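Local coordinates for arginyl-tRNA synthetase, putative (Plasmodium falciparum, PDB 5JLD), which probably attaches L-arginine to its cognate tRNA at the expense of ATP, as a class I aminoacyl-tRNA synthetase, at residues Ile495-Thr508 with Glu562-Thr574. Sequence-based numbering, arbitrary orientation.
Sequences INVEDISKDELSLT and ENEKSRLLLCSIT
L569 reaches from helix 564-584 into the loop 495-508, touching it from CB to its two methyls. CB lies 4.2 Å from CD1 of L505; beyond CG the side chain forks. CD1 rests against CG2 of I500 at 3.9 Å, while CD2 packs 3.5 Å from the backbone O of S501 and also meets CA of K502 at the start of the 3-10 turn. Leucine suits this place because its two methyls meet different parts of the loop. The side chains of I500 and L568 cross at about a right angle, CD1 of I500 3.9 Å from CD2 of L568. All this lies in the DALR anticodon-binding domain, a helical bundle in which the loop joins helices 476-492 and 510-520 and drapes over the first turns of helix 564-584. Toward the helix N-terminus the contact turns polar. With chi1 at 177°, the short S566 holds OG against the loop backbone, accepting a nearly straight bond (166°) from S506 N, 2.8 Å away. N563 occupies the N-cap position without capping; its amide suits two roles, ND2 donating to a lone pair of S506 O at 2.9 Å and OD1 facing a water that accepts from S566 N and lies within bonding distance of E504 OE1.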
ATOM      1  N   ILE A 495     -16.655 -31.372  13.634  1.00 91.54           N
ATOM      2  CA  ILE A 495     -17.647 -31.008  12.631  1.00 85.63           C
ATOM      3  C   ILE A 495     -16.998 -30.468  11.361  1.00 88.09           C
ATOM      4  O   ILE A 495     -16.110 -29.621  11.428  1.00 84.00           O
ATOM      5  CB  ILE A 495     -18.624 -29.946  13.164  1.00 79.00           C
ATOM      6  CG1 ILE A 495     -19.135 -30.331  14.555  1.00 76.98           C
ATOM      7  CG2 ILE A 495     -19.767 -29.731  12.178  1.00 80.01           C
ATOM      8  CD1 ILE A 495     -19.767 -29.177  15.295  1.00 76.10           C
ATOM      9  N   ASN A 496     -17.447 -30.958  10.208  1.00 93.28           N
ATOM     10  CA  ASN A 496     -17.033 -30.392   8.927  1.00 96.37           C
ATOM     11  C   ASN A 496     -17.642 -29.008   8.742  1.00 94.79           C
ATOM     12  O   ASN A 496     -18.862 -28.858   8.784  1.00101.26           O
ATOM     13  CB  ASN A 496     -17.444 -31.300   7.764  1.00 97.08           C
ATOM     14  CG  ASN A 496     -16.423 -32.385   7.468  1.00 94.42           C
ATOM     15  OD1 ASN A 496     -15.365 -32.121   6.889  1.00 95.10           O
ATOM     16  ND2 ASN A 496     -16.747 -33.621   7.844  1.00 85.41           N
ATOM     17  N   VAL A 497     -16.797 -28.002   8.533  1.00 89.99           N
ATOM     18  CA  VAL A 497     -17.274 -26.629   8.400  1.00 85.35           C
ATOM     19  C   VAL A 497     -18.167 -26.483   7.163  1.00 86.65           C
ATOM     20  O   VAL A 497     -19.006 -25.584   7.089  1.00 82.92           O
ATOM     21  CB  VAL A 497     -16.094 -25.620   8.325  1.00 83.21           C
ATOM     22  CG1 VAL A 497     -15.309 -25.782   7.022  1.00 75.45           C
ATOM     23  CG2 VAL A 497     -16.592 -24.190   8.477  1.00 83.16           C
ATOM     24  N   GLU A 498     -18.001 -27.393   6.209  1.00 90.72           N
ATOM     25  CA  GLU A 498     -18.709 -27.317   4.936  1.00 95.68           C
ATOM     26  C   GLU A 498     -20.040 -28.067   4.962  1.00 89.25           C
ATOM     27  O   GLU A 498     -20.699 -28.212   3.934  1.00 89.03           O
ATOM     28  CB  GLU A 498     -17.819 -27.857   3.811  1.00109.75           C
ATOM     29  CG  GLU A 498     -16.817 -28.911   4.264  1.00125.93           C
ATOM     30  CD  GLU A 498     -15.659 -29.074   3.291  1.00141.11           C
ATOM     31  OE1 GLU A 498     -15.849 -28.806   2.084  1.00144.42           O
ATOM     32  OE2 GLU A 498     -14.559 -29.467   3.733  1.00147.10           O
ATOM     33  N   ASP A 499     -20.431 -28.549   6.138  1.00 83.10           N
ATOM     34  CA  ASP A 499     -21.755 -29.144   6.308  1.00 79.25           C
ATOM     35  C   ASP A 499     -22.718 -28.088   6.837  1.00 77.05           C
ATOM     36  O   ASP A 499     -23.940 -28.259   6.811  1.00 77.31           O
ATOM     37  CB  ASP A 499     -21.693 -30.343   7.250  1.00 82.28           C
ATOM     38  CG  ASP A 499     -20.878 -31.484   6.678  1.00 90.12           C
ATOM     39  OD1 ASP A 499     -20.084 -31.235   5.741  1.00 92.26           O
ATOM     40  OD2 ASP A 499     -21.038 -32.626   7.155  1.00 92.21           O
ATOM     41  N   ILE A 500     -22.143 -26.981   7.294  1.00 74.53           N
ATOM     42  CA  ILE A 500     -22.887 -25.904   7.928  1.00 72.66           C
ATOM     43  C   ILE A 500     -23.429 -24.895   6.922  1.00 69.97           C
ATOM     44  O   ILE A 500     -22.673 -24.340   6.126  1.00 69.82           O
ATOM     45  CB  ILE A 500     -21.997 -25.145   8.935  1.00 70.04           C
ATOM     46  CG1 ILE A 500     -21.286 -26.116   9.876  1.00 67.38           C
ATOM     47  CG2 ILE A 500     -22.797 -24.098   9.682  1.00 67.62           C
ATOM     48  CD1 ILE A 500     -20.324 -25.434  10.817  1.00 63.45           C
ATOM     49  N   SER A 501     -24.728 -24.631   6.982  1.00 68.82           N
ATOM     50  CA  SER A 501     -25.321 -23.581   6.162  1.00 73.01           C
ATOM     51  C   SER A 501     -25.130 -22.208   6.811  1.00 68.87           C
ATOM     52  O   SER A 501     -25.044 -22.100   8.042  1.00 66.19           O
ATOM     53  CB  SER A 501     -26.810 -23.853   5.936  1.00 75.51           C
ATOM     54  OG  SER A 501     -27.582 -23.371   7.015  1.00 69.74           O
ATOM     55  N   LYS A 502     -25.078 -21.168   5.978  1.00 65.19           N
ATOM     56  CA  LYS A 502     -24.922 -19.789   6.449  1.00 61.61           C
ATOM     57  C   LYS A 502     -25.955 -19.382   7.502  1.00 73.33           C
ATOM     58  O   LYS A 502     -25.688 -18.519   8.342  1.00 73.67           O
ATOM     59  CB  LYS A 502     -25.011 -18.801   5.280  1.00 64.59           C
ATOM     60  CG  LYS A 502     -24.948 -19.432   3.901  1.00 75.68           C
ATOM     61  CD  LYS A 502     -25.090 -18.393   2.795  1.00 78.66           C
ATOM     62  CE  LYS A 502     -25.163 -19.068   1.426  1.00 85.11           C
ATOM     63  NZ  LYS A 502     -24.989 -18.119   0.287  1.00 85.18           N
ATOM     64  N   ASP A 503     -27.135 -19.995   7.465  1.00 68.45           N
ATOM     65  CA  ASP A 503     -28.214 -19.560   8.333  1.00 63.53           C
ATOM     66  C   ASP A 503     -28.043 -20.046   9.780  1.00 74.01           C
ATOM     67  O   ASP A 503     -28.932 -19.850  10.620  1.00 67.51           O
ATOM     68  CB  ASP A 503     -29.564 -20.016   7.776  1.00 71.05           C
ATOM     69  CG  ASP A 503     -30.042 -19.153   6.612  1.00 69.92           C
ATOM     70  OD1 ASP A 503     -29.748 -17.935   6.604  1.00 65.27           O
ATOM     71  OD2 ASP A 503     -30.729 -19.692   5.718  1.00 68.27           O
ATOM     72  N   GLU A 504     -26.907 -20.676  10.075  1.00 67.56           N
ATOM     73  CA  GLU A 504     -26.596 -21.019  11.458  1.00 56.95           C
ATOM     74  C   GLU A 504     -26.208 -19.753  12.191  1.00 55.88           C
ATOM     75  O   GLU A 504     -26.321 -19.657  13.415  1.00 57.97           O
ATOM     76  CB  GLU A 504     -25.470 -22.046  11.545  1.00 61.49           C
ATOM     77  CG  GLU A 504     -25.891 -23.462  11.197  1.00 70.65           C
ATOM     78  CD  GLU A 504     -26.730 -24.108  12.277  1.00 74.07           C
ATOM     79  OE1 GLU A 504     -26.818 -23.544  13.386  1.00 77.62           O
ATOM     80  OE2 GLU A 504     -27.305 -25.184  12.013  1.00 78.23           O
ATOM     81  N   LEU A 505     -25.774 -18.769  11.416  1.00 55.07           N
ATOM     82  CA  LEU A 505     -25.137 -17.578  11.948  1.00 62.46           C
ATOM     83  C   LEU A 505     -26.047 -16.796  12.876  1.00 62.90           C
ATOM     84  O   LEU A 505     -27.087 -16.294  12.460  1.00 67.47           O
ATOM     85  CB  LEU A 505     -24.665 -16.689  10.795  1.00 71.02           C
ATOM     86  CG  LEU A 505     -23.510 -15.738  11.086  1.00 71.72           C
ATOM     87  CD1 LEU A 505     -22.286 -16.504  11.572  1.00 69.10           C
ATOM     88  CD2 LEU A 505     -23.186 -14.962   9.830  1.00 76.43           C
ATOM     89  N   SER A 506     -25.644 -16.705  14.139  1.00 60.79           N
ATOM     90  CA  SER A 506     -26.383 -15.943  15.134  1.00 70.73           C
ATOM     91  C   SER A 506     -25.440 -15.244  16.103  1.00 68.40           C
ATOM     92  O   SER A 506     -24.742 -15.878  16.910  1.00 66.44           O
ATOM     93  CB  SER A 506     -27.361 -16.839  15.907  1.00 77.63           C
ATOM     94  OG  SER A 506     -28.107 -17.642  15.016  1.00 85.49           O
ATOM     95  N   LEU A 507     -25.453 -13.922  16.028  1.00 62.07           N
ATOM     96  CA  LEU A 507     -24.576 -13.093  16.828  1.00 62.42           C
ATOM     97  C   LEU A 507     -25.283 -12.738  18.136  1.00 64.31           C
ATOM     98  O   LEU A 507     -25.959 -11.714  18.247  1.00 63.92           O
ATOM     99  CB  LEU A 507     -24.177 -11.855  16.029  1.00 63.06           C
ATOM    100  CG  LEU A 507     -23.760 -12.225  14.594  1.00 58.72           C
ATOM    101  CD1 LEU A 507     -23.415 -11.007  13.770  1.00 53.74           C
ATOM    102  CD2 LEU A 507     -22.595 -13.215  14.585  1.00 57.76           C
ATOM    103  N   THR A 508     -25.108 -13.609  19.124  1.00 57.61           N
ATOM    104  CA  THR A 508     -25.867 -13.561  20.362  1.00 64.82           C
ATOM    105  C   THR A 508     -25.139 -12.776  21.448  1.00 72.58           C
ATOM    106  O   THR A 508     -25.763 -12.264  22.377  1.00 77.76           O
ATOM    107  CB  THR A 508     -26.169 -14.995  20.875  1.00 62.22           C
ATOM    108  OG1 THR A 508     -24.943 -15.713  21.078  1.00 72.15           O
ATOM    109  CG2 THR A 508     -26.996 -15.754  19.859  1.00 55.98           C
ATOM    110  N   GLU A 562     -25.047 -25.238  21.739  1.00 50.03           N
ATOM    111  CA  GLU A 562     -26.246 -24.788  21.024  1.00 52.60           C
ATOM    112  C   GLU A 562     -25.940 -23.902  19.824  1.00 48.14           C
ATOM    113  O   GLU A 562     -26.535 -24.058  18.778  1.00 54.83           O
ATOM    114  CB  GLU A 562     -27.192 -24.052  21.973  1.00 49.42           C
ATOM    115  CG  GLU A 562     -27.875 -24.985  22.965  1.00 50.90           C
ATOM    116  CD  GLU A 562     -28.975 -24.291  23.728  1.00 64.80           C
ATOM    117  OE1 GLU A 562     -29.962 -23.877  23.076  1.00 61.50           O
ATOM    118  OE2 GLU A 562     -28.834 -24.140  24.966  1.00 51.27           O
ATOM    119  N   ASN A 563     -25.019 -22.966  19.975  1.00 47.14           N
ATOM    120  CA  ASN A 563     -24.683 -22.081  18.876  1.00 45.86           C
ATOM    121  C   ASN A 563     -23.270 -22.344  18.320  1.00 47.20           C
ATOM    122  O   ASN A 563     -22.664 -21.487  17.656  1.00 50.47           O
ATOM    123  CB  ASN A 563     -24.822 -20.628  19.314  1.00 44.80           C
ATOM    124  CG  ASN A 563     -25.128 -19.707  18.152  1.00 56.24           C
ATOM    125  OD1 ASN A 563     -25.916 -20.057  17.277  1.00 50.79           O
ATOM    126  ND2 ASN A 563     -24.480 -18.545  18.115  1.00 56.97           N
ATOM    127  N   GLU A 564     -22.773 -23.546  18.590  1.00 46.81           N
ATOM    128  CA  GLU A 564     -21.450 -24.001  18.162  1.00 54.60           C
ATOM    129  C   GLU A 564     -21.192 -23.834  16.656  1.00 57.36           C
ATOM    130  O   GLU A 564     -20.165 -23.262  16.249  1.00 54.17           O
ATOM    131  CB  GLU A 564     -21.277 -25.470  18.580  1.00 52.59           C
ATOM    132  CG  GLU A 564     -20.347 -26.292  17.728  1.00 63.19           C
ATOM    133  CD  GLU A 564     -20.069 -27.650  18.342  1.00 76.26           C
ATOM    134  OE1 GLU A 564     -20.996 -28.241  18.931  1.00 71.21           O
ATOM    135  OE2 GLU A 564     -18.915 -28.124  18.240  1.00 87.11           O
ATOM    136  N   LYS A 565     -22.121 -24.318  15.830  1.00 58.17           N
ATOM    137  CA  LYS A 565     -21.948 -24.226  14.376  1.00 55.76           C
ATOM    138  C   LYS A 565     -21.771 -22.771  13.897  1.00 54.19           C
ATOM    139  O   LYS A 565     -20.841 -22.469  13.142  1.00 57.99           O
ATOM    140  CB  LYS A 565     -23.116 -24.902  13.668  1.00 49.86           C
ATOM    141  CG  LYS A 565     -23.095 -26.433  13.813  1.00 53.12           C
ATOM    142  CD  LYS A 565     -24.311 -27.077  13.168  1.00 56.72           C
ATOM    143  CE  LYS A 565     -24.144 -28.580  13.041  1.00 70.01           C
ATOM    144  NZ  LYS A 565     -25.205 -29.200  12.187  1.00 78.02           N
ATOM    145  N   SER A 566     -22.631 -21.868  14.363  1.00 55.43           N
ATOM    146  CA  SER A 566     -22.476 -20.439  14.071  1.00 52.51           C
ATOM    147  C   SER A 566     -21.099 -19.907  14.487  1.00 49.45           C
ATOM    148  O   SER A 566     -20.462 -19.172  13.729  1.00 44.84           O
ATOM    149  CB  SER A 566     -23.560 -19.614  14.763  1.00 53.35           C
ATOM    150  OG  SER A 566     -23.359 -18.230  14.521  1.00 52.93           O
ATOM    151  N   ARG A 567     -20.629 -20.289  15.673  1.00 42.66           N
ATOM    152  CA  ARG A 567     -19.285 -19.875  16.093  1.00 45.16           C
ATOM    153  C   ARG A 567     -18.206 -20.382  15.125  1.00 48.36           C
ATOM    154  O   ARG A 567     -17.280 -19.660  14.801  1.00 49.54           O
ATOM    155  CB  ARG A 567     -18.978 -20.351  17.511  1.00 45.46           C
ATOM    156  CG  ARG A 567     -19.802 -19.608  18.572  1.00 58.02           C
ATOM    157  CD  ARG A 567     -19.211 -19.712  19.963  1.00 43.79           C
ATOM    158  NE  ARG A 567     -19.366 -21.041  20.548  1.00 47.45           N
ATOM    159  CZ  ARG A 567     -20.492 -21.533  21.072  1.00 47.47           C
ATOM    160  NH1 ARG A 567     -21.625 -20.828  21.075  1.00 46.37           N
ATOM    161  NH2 ARG A 567     -20.485 -22.756  21.581  1.00 50.38           N
ATOM    162  N   LEU A 568     -18.339 -21.623  14.671  1.00 52.18           N
ATOM    163  CA  LEU A 568     -17.381 -22.197  13.738  1.00 55.29           C
ATOM    164  C   LEU A 568     -17.377 -21.416  12.425  1.00 56.59           C
ATOM    165  O   LEU A 568     -16.323 -21.145  11.844  1.00 51.78           O
ATOM    166  CB  LEU A 568     -17.703 -23.667  13.481  1.00 58.92           C
ATOM    167  CG  LEU A 568     -16.488 -24.526  13.139  1.00 67.38           C
ATOM    168  CD1 LEU A 568     -15.561 -24.629  14.353  1.00 65.02           C
ATOM    169  CD2 LEU A 568     -16.927 -25.907  12.665  1.00 71.06           C
ATOM    170  N   LEU A 569     -18.571 -21.052  11.976  1.00 58.61           N
ATOM    171  CA  LEU A 569     -18.736 -20.218  10.794  1.00 57.75           C
ATOM    172  C   LEU A 569     -18.006 -18.887  10.962  1.00 59.02           C
ATOM    173  O   LEU A 569     -17.298 -18.419  10.042  1.00 59.86           O
ATOM    174  CB  LEU A 569     -20.224 -19.987  10.519  1.00 62.44           C
ATOM    175  CG  LEU A 569     -20.727 -20.221   9.093  1.00 71.40           C
ATOM    176  CD1 LEU A 569     -20.170 -21.513   8.520  1.00 74.03           C
ATOM    177  CD2 LEU A 569     -22.244 -20.230   9.070  1.00 71.47           C
ATOM    178  N   LEU A 570     -18.169 -18.282  12.137  1.00 54.74           N
ATOM    179  CA  LEU A 570     -17.452 -17.042  12.443  1.00 60.17           C
ATOM    180  C   LEU A 570     -15.943 -17.257  12.370  1.00 54.73           C
ATOM    181  O   LEU A 570     -15.198 -16.397  11.885  1.00 54.38           O
ATOM    182  CB  LEU A 570     -17.827 -16.513  13.832  1.00 56.24           C
ATOM    183  CG  LEU A 570     -18.801 -15.337  13.828  1.00 62.27           C
ATOM    184  CD1 LEU A 570     -19.270 -15.009  15.235  1.00 65.76           C
ATOM    185  CD2 LEU A 570     -18.170 -14.121  13.167  1.00 62.39           C
ATOM    186  N   CYS A 571     -15.504 -18.406  12.875  1.00 47.00           N
ATOM    187  CA  CYS A 571     -14.095 -18.756  12.827  1.00 50.56           C
ATOM    188  C   CYS A 571     -13.607 -18.837  11.366  1.00 53.88           C
ATOM    189  O   CYS A 571     -12.520 -18.377  11.046  1.00 51.94           O
ATOM    190  CB  CYS A 571     -13.850 -20.078  13.553  1.00 41.95           C
ATOM    191  SG  CYS A 571     -13.966 -20.001  15.367  1.00 46.34           S
ATOM    192  N   SER A 572     -14.434 -19.410  10.495  1.00 53.17           N
ATOM    193  CA  SER A 572     -14.096 -19.608   9.082  1.00 55.41           C
ATOM    194  C   SER A 572     -13.968 -18.282   8.342  1.00 52.34           C
ATOM    195  O   SER A 572     -12.974 -18.022   7.625  1.00 38.82           O
ATOM    196  CB  SER A 572     -15.163 -20.485   8.417  1.00 57.80           C
ATOM    197  OG  SER A 572     -14.742 -20.998   7.172  1.00 54.90           O
ATOM    198  N   ILE A 573     -14.976 -17.434   8.521  1.00 48.75           N
ATOM    199  CA  ILE A 573     -14.897 -16.095   7.956  1.00 51.70           C
ATOM    200  C   ILE A 573     -13.656 -15.363   8.454  1.00 51.76           C
ATOM    201  O   ILE A 573     -12.906 -14.788   7.654  1.00 46.79           O
ATOM    202  CB  ILE A 573     -16.137 -15.271   8.293  1.00 51.27           C
ATOM    203  CG1 ILE A 573     -17.387 -15.968   7.737  1.00 49.43           C
ATOM    204  CG2 ILE A 573     -15.976 -13.854   7.744  1.00 50.01           C
ATOM    205  CD1 ILE A 573     -18.711 -15.276   8.096  1.00 54.27           C
ATOM    206  N   THR A 574     -13.424 -15.407   9.770  1.00 48.44           N
ATOM    207  CA  THR A 574     -12.274 -14.710  10.336  1.00 45.72           C
ATOM    208  C   THR A 574     -10.958 -15.210   9.747  1.00 46.02           C
ATOM    209  O   THR A 574     -10.093 -14.414   9.425  1.00 44.74           O
ATOM    210  CB  THR A 574     -12.214 -14.848  11.856  1.00 49.46           C
ATOM    211  OG1 THR A 574     -13.397 -14.273  12.426  1.00 58.84           O
ATOM    212  CG2 THR A 574     -10.970 -14.125  12.413  1.00 46.52           C
TER
HETATM  213  O   HOH W   1     -25.288 -22.613  15.842  1.00 50.96           O